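Local coordinates for protein putative TetR-family transcriptional regulator (Streptomyces coelicolor, PDB 2HXO) that probably binds regulatory DNA as a transcription factor of the TetR family, pairing a helix-turn-helix domain with an all-helical C-terminal domain, at residues L98-A101 against T102-H105. Residues are numbered along the deposited sequence; the frame is centred on the assembly and turned at random.
Sequences LWDA and TEAH
H105 N reaches back to A101 O at 2.8 Å and A104 N to D100 O at 2.9 Å, closing the last turn of helix 87-104 in the TetR-type C-terminal domain; H105 then leaves helical geometry. Just before these, T102 N meets L98 O in a straighter bond (N-H...O 165°). T102 illustrates how a helical side chain can serve a backbone carbonyl: with OG1 set between its own N and carbonyl carbon (chi1 73°), the hydroxyl donates to W99 O at 3.1 Å, tilted from the carbonyl plane. E103 N adds a weak bond to the same carbonyl; an alanine here in place of T102 would probably cost W99 O its hydroxyl donor and open a gap toward A161 and L108. The exposed E103 carboxylate lies obliquely to the buried W99 indole, planes 70° apart, with OE1 3.8 Å from NE1 and weakly hydrogen-bonded to N164. D100 OD1 is 4.3 Å from E103 OE2, a like-charge approach probably eased by the salt bridge from D100 to R215. The W99 ring stacks with F218, while A101 packs on V71 and A75 of helix 60-76. H105 ND1 is hydrogen-bonded to D30, and the imidazole edge at CD2 comes within 3.4 Å of A101 O, near the ring plane.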
loop_
_atom_site.group_PDB
_atom_site.type_symbol
_atom_site.label_atom_id
_atom_site.label_comp_id
_atom_site.label_asym_id
_atom_site.label_seq_id
_atom_site.Cartn_x
_atom_site.Cartn_y
_atom_site.Cartn_z
ATOM N N LEU A 98 -2.451 -6.456 -12.024
ATOM C CA LEU A 98 -1.440 -6.073 -11.045
ATOM C C LEU A 98 -1.486 -6.985 -9.818
ATOM O O LEU A 98 -0.455 -7.423 -9.322
ATOM C CB LEU A 98 -1.625 -4.607 -10.627
ATOM C CG LEU A 98 -1.238 -3.578 -11.700
ATOM C CD1 LEU A 98 -1.531 -2.178 -11.205
ATOM C CD2 LEU A 98 0.250 -3.733 -12.047
ATOM N N TRP A 99 -2.690 -7.267 -9.327
ATOM C CA TRP A 99 -2.854 -8.131 -8.165
ATOM C C TRP A 99 -2.257 -9.520 -8.407
ATOM O O TRP A 99 -1.493 -10.029 -7.582
ATOM C CB TRP A 99 -4.340 -8.262 -7.816
ATOM C CG TRP A 99 -4.635 -9.355 -6.815
ATOM C CD1 TRP A 99 -4.780 -10.698 -7.074
ATOM C CD2 TRP A 99 -4.868 -9.194 -5.409
ATOM N NE1 TRP A 99 -5.099 -11.372 -5.917
ATOM C CE2 TRP A 99 -5.159 -10.475 -4.882
ATOM C CE3 TRP A 99 -4.864 -8.094 -4.545
ATOM C CZ2 TRP A 99 -5.447 -10.680 -3.530
ATOM C CZ3 TRP A 99 -5.149 -8.298 -3.199
ATOM C CH2 TRP A 99 -5.439 -9.581 -2.706
ATOM N N ASP A 100 -2.607 -10.134 -9.534
ATOM C CA ASP A 100 -2.093 -11.456 -9.861
ATOM C C ASP A 100 -0.583 -11.440 -10.093
ATOM O O ASP A 100 0.123 -12.389 -9.728
ATOM C CB ASP A 100 -2.803 -12.023 -11.096
ATOM C CG ASP A 100 -4.268 -12.350 -10.828
ATOM O OD1 ASP A 100 -4.629 -12.553 -9.644
ATOM O OD2 ASP A 100 -5.057 -12.414 -11.797
ATOM N N ALA A 101 -0.081 -10.370 -10.702
ATOM C CA ALA A 101 1.348 -10.272 -10.954
ATOM C C ALA A 101 2.139 -10.185 -9.643
ATOM O O ALA A 101 3.153 -10.863 -9.488
ATOM C CB ALA A 101 1.651 -9.052 -11.842
ATOM N N THR A 102 1.691 -9.362 -8.698
ATOM C CA THR A 102 2.422 -9.232 -7.439
ATOM C C THR A 102 2.292 -10.512 -6.613
ATOM O O THR A 102 3.030 -10.745 -5.657
ATOM C CB THR A 102 1.914 -8.042 -6.611
ATOM O OG1 THR A 102 0.637 -8.362 -6.058
ATOM C CG2 THR A 102 1.790 -6.801 -7.479
ATOM N N GLU A 103 1.345 -11.350 -7.011
ATOM C CA GLU A 103 1.093 -12.606 -6.327
ATOM C C GLU A 103 2.040 -13.664 -6.888
ATOM O O GLU A 103 2.548 -14.522 -6.154
ATOM C CB GLU A 103 -0.371 -13.001 -6.541
ATOM C CG GLU A 103 -0.771 -14.359 -6.010
ATOM C CD GLU A 103 -2.246 -14.402 -5.634
ATOM O OE1 GLU A 103 -2.585 -13.918 -4.527
ATOM O OE2 GLU A 103 -3.066 -14.901 -6.444
ATOM N N ALA A 104 2.283 -13.590 -8.191
ATOM C CA ALA A 104 3.180 -14.530 -8.850
ATOM C C ALA A 104 4.639 -14.118 -8.635
ATOM O O ALA A 104 5.545 -14.958 -8.663
ATOM C CB ALA A 104 2.868 -14.589 -10.341
ATOM N N HIS A 105 4.859 -12.825 -8.416
ATOM C CA HIS A 105 6.199 -12.286 -8.200
ATOM C C HIS A 105 6.208 -11.388 -6.960
ATOM O O HIS A 105 5.980 -10.182 -7.050
ATOM C CB HIS A 105 6.641 -11.471 -9.419
ATOM C CG HIS A 105 6.636 -12.236 -10.710
ATOM N ND1 HIS A 105 7.649 -12.753 -11.443
ATOM C CD2 HIS A 105 5.484 -12.503 -11.416
ATOM C CE1 HIS A 105 7.095 -13.311 -12.572
ATOM N NE2 HIS A 105 5.787 -13.146 -12.532
#